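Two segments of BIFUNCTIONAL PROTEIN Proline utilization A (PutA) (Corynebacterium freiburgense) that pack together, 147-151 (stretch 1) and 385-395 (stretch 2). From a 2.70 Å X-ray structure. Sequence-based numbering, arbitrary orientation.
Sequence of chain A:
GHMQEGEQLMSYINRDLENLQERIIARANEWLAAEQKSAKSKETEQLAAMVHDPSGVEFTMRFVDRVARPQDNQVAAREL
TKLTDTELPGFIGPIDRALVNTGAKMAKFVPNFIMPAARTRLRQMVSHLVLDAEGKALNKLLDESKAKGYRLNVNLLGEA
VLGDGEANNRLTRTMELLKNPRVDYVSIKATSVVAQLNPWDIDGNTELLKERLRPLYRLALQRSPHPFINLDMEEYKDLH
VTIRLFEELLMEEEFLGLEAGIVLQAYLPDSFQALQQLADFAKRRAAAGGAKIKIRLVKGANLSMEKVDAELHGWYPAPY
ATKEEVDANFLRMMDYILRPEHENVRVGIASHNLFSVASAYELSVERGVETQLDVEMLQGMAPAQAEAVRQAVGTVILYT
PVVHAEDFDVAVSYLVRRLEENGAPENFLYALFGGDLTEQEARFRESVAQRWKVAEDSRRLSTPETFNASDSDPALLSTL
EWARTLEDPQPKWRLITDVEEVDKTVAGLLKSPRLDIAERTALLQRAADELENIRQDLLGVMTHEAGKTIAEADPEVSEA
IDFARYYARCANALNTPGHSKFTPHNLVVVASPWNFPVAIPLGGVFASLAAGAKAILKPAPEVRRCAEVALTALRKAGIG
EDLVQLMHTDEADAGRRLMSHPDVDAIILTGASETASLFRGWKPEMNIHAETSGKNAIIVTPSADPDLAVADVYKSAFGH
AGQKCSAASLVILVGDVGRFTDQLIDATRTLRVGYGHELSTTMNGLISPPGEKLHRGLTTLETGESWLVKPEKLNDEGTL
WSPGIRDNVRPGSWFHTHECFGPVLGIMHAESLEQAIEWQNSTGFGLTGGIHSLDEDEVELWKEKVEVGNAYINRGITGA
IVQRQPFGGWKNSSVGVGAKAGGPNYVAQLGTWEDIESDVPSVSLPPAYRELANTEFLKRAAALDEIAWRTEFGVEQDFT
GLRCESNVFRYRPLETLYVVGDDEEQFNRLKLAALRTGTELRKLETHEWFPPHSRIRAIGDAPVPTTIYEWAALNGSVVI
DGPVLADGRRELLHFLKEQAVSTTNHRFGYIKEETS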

# COMPACT_ATOMS: atom_id res chain seq x y z
N ALA A 147 48.41 -5.76 1.38
CA ALA A 147 49.75 -5.58 1.89
C ALA A 147 49.74 -5.09 3.32
O ALA A 147 50.62 -5.46 4.11
CB ALA A 147 50.51 -4.59 1.00
N LYS A 148 48.74 -4.28 3.70
CA LYS A 148 48.63 -3.78 5.07
C LYS A 148 47.91 -4.76 5.99
O LYS A 148 47.66 -4.43 7.15
CB LYS A 148 47.91 -2.42 5.09
CG LYS A 148 48.76 -1.23 4.60
CD LYS A 148 48.11 0.15 4.84
CE LYS A 148 47.12 0.56 3.77
NZ LYS A 148 46.54 1.91 4.02
N GLY A 149 47.57 -5.95 5.49
CA GLY A 149 46.97 -6.97 6.31
C GLY A 149 45.46 -6.91 6.42
O GLY A 149 44.90 -7.35 7.43
N TYR A 150 44.78 -6.38 5.40
CA TYR A 150 43.33 -6.32 5.37
C TYR A 150 42.80 -7.13 4.20
O TYR A 150 43.50 -7.36 3.21
CB TYR A 150 42.83 -4.88 5.26
CG TYR A 150 43.23 -3.96 6.39
CD1 TYR A 150 44.49 -3.35 6.40
CD2 TYR A 150 42.35 -3.66 7.43
CE1 TYR A 150 44.87 -2.49 7.41
CE2 TYR A 150 42.72 -2.80 8.44
CZ TYR A 150 43.98 -2.22 8.43
OH TYR A 150 44.38 -1.37 9.44
N ARG A 151 41.55 -7.57 4.31
CA ARG A 151 40.82 -8.16 3.20
C ARG A 151 39.60 -7.27 2.92
O ARG A 151 39.11 -6.57 3.81
CB ARG A 151 40.44 -9.64 3.54
N GLN A 385 41.62 3.57 14.34
CA GLN A 385 40.95 2.54 15.12
C GLN A 385 41.14 1.16 14.50
O GLN A 385 41.62 0.23 15.16
CB GLN A 385 39.46 2.88 15.26
N ALA A 386 40.82 1.01 13.21
CA ALA A 386 40.86 -0.30 12.58
C ALA A 386 42.25 -0.93 12.62
O ALA A 386 42.37 -2.16 12.67
CB ALA A 386 40.36 -0.20 11.14
N GLU A 387 43.31 -0.11 12.63
CA GLU A 387 44.65 -0.67 12.71
C GLU A 387 44.96 -1.16 14.12
O GLU A 387 45.59 -2.21 14.29
CB GLU A 387 45.68 0.35 12.23
CG GLU A 387 47.14 -0.06 12.46
CD GLU A 387 47.59 -1.20 11.57
OE1 GLU A 387 46.81 -1.63 10.70
OE2 GLU A 387 48.74 -1.67 11.75
N ALA A 388 44.53 -0.41 15.14
CA ALA A 388 44.60 -0.93 16.50
C ALA A 388 43.87 -2.26 16.60
O ALA A 388 44.39 -3.24 17.15
CB ALA A 388 44.02 0.07 17.50
N VAL A 389 42.66 -2.31 16.03
CA VAL A 389 41.88 -3.54 16.07
C VAL A 389 42.60 -4.66 15.35
O VAL A 389 42.67 -5.80 15.84
CB VAL A 389 40.48 -3.31 15.48
CG1 VAL A 389 39.68 -4.59 15.54
CG2 VAL A 389 39.76 -2.18 16.23
N ARG A 390 43.16 -4.37 14.18
CA ARG A 390 43.83 -5.40 13.39
C ARG A 390 44.92 -6.09 14.20
O ARG A 390 45.00 -7.33 14.22
CB ARG A 390 44.40 -4.82 12.10
CG ARG A 390 44.82 -5.91 11.09
CD ARG A 390 45.71 -5.37 9.99
NE ARG A 390 46.83 -4.60 10.53
CZ ARG A 390 48.01 -5.12 10.85
NH1 ARG A 390 48.24 -6.41 10.68
NH2 ARG A 390 48.96 -4.33 11.35
N GLN A 391 45.77 -5.31 14.87
CA GLN A 391 46.84 -5.90 15.66
C GLN A 391 46.31 -6.84 16.74
O GLN A 391 47.00 -7.79 17.12
CB GLN A 391 47.72 -4.81 16.26
CG GLN A 391 48.50 -4.03 15.22
CD GLN A 391 49.20 -2.83 15.81
OE1 GLN A 391 48.99 -2.49 16.98
NE2 GLN A 391 50.06 -2.20 15.02
N ALA A 392 45.10 -6.61 17.25
CA ALA A 392 44.56 -7.51 18.26
C ALA A 392 43.91 -8.73 17.62
O ALA A 392 44.28 -9.87 17.92
CB ALA A 392 43.54 -6.78 19.15
N VAL A 393 42.96 -8.49 16.72
CA VAL A 393 42.10 -9.56 16.23
C VAL A 393 42.68 -10.33 15.04
O VAL A 393 42.20 -11.44 14.77
CB VAL A 393 40.71 -9.02 15.84
CG1 VAL A 393 40.00 -8.37 17.05
CG2 VAL A 393 40.82 -8.06 14.67
N GLY A 394 43.67 -9.79 14.34
CA GLY A 394 44.19 -10.41 13.13
C GLY A 394 43.47 -10.07 11.82
O GLY A 394 44.00 -9.34 10.98
N THR A 395 42.27 -10.60 11.63
CA THR A 395 41.51 -10.44 10.40
C THR A 395 40.56 -9.25 10.51
O THR A 395 39.68 -9.23 11.38
CB THR A 395 40.70 -11.71 10.09
OG1 THR A 395 41.54 -12.86 10.14
CG2 THR A 395 40.04 -11.62 8.70

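A small interface between segments distant in sequence can be built on one aromatic residue laid against a helix whose side chains also brace one another. Residues 147-151 and 385-395 of PutA illustrate the principle: the two stretches bury 243 Å² between them, both sides summed, and most of that area belongs to Tyr150 and Arg390.

The helix of stretch 2 meets its partner through two neighbours, Ala386 and Glu387, and through Arg390 about one turn on. Ala386 comes first. CB of Ala386 points toward stretch 1 and lies 4.4 Å from CE2 of Tyr150, an apolar contact at a buried position. The small side chain suits this close approach; OH of Tyr150 lies 3.9 Å from the carbonyl C of Ala386.

Glu387 follows, and here the contact becomes polar. Its CA-to-CB bond runs sideways, but with chi1 t and chi2 p the carboxylate comes nearer to stretch 1. The hydroxyl OH of Tyr150 donates a hydrogen bond to OE1 of Glu387 at 2.7 Å, short in distance though weak. Arg390, about one turn on, engages both oxygens of the carboxylate and so braces it: NE of Arg390 bonds to OE1 of Glu387 at 3.0 Å, and NH2 of Arg390 forms a salt bridge with OE2 of Glu387 at 2.7 Å. Both bonds are nearly straight. OE1 thus serves the arginine and the tyrosine together.

Val389, between these residues, makes no contact with stretch 1, whereas Arg390 points its CB toward it. The long aliphatic part of Arg390 suits it to a second role: CD of Arg390 sits over one face of the Tyr150 ring, 4.0 Å from the centroid and 16° off the ring normal, a CH-pi contact. The tyrosine, with chi1 m, therefore offers its hydroxyl to the acid and a ring face to the arginine. CD of Arg390 also lies 3.3 Å from O of Gly149, while O of Lys148 sits over a face of the guanidinium. O of Lys148 is 3.5 Å from NE of Arg390, but the angle is too poor for a hydrogen bond.

Gly149 suits its place twice over. Its positive phi closes a helix in a Schellman motif, and a CB on Gly149 would lie only 3.1 Å from NH1 of Arg390. The helix of stretch 2 likewise gives way to a glycine of positive phi, Gly394; O of Gly394 approaches O of Gly149 to 4.2 Å. Beyond it, Thr395 turns its CB away, and the contact ends.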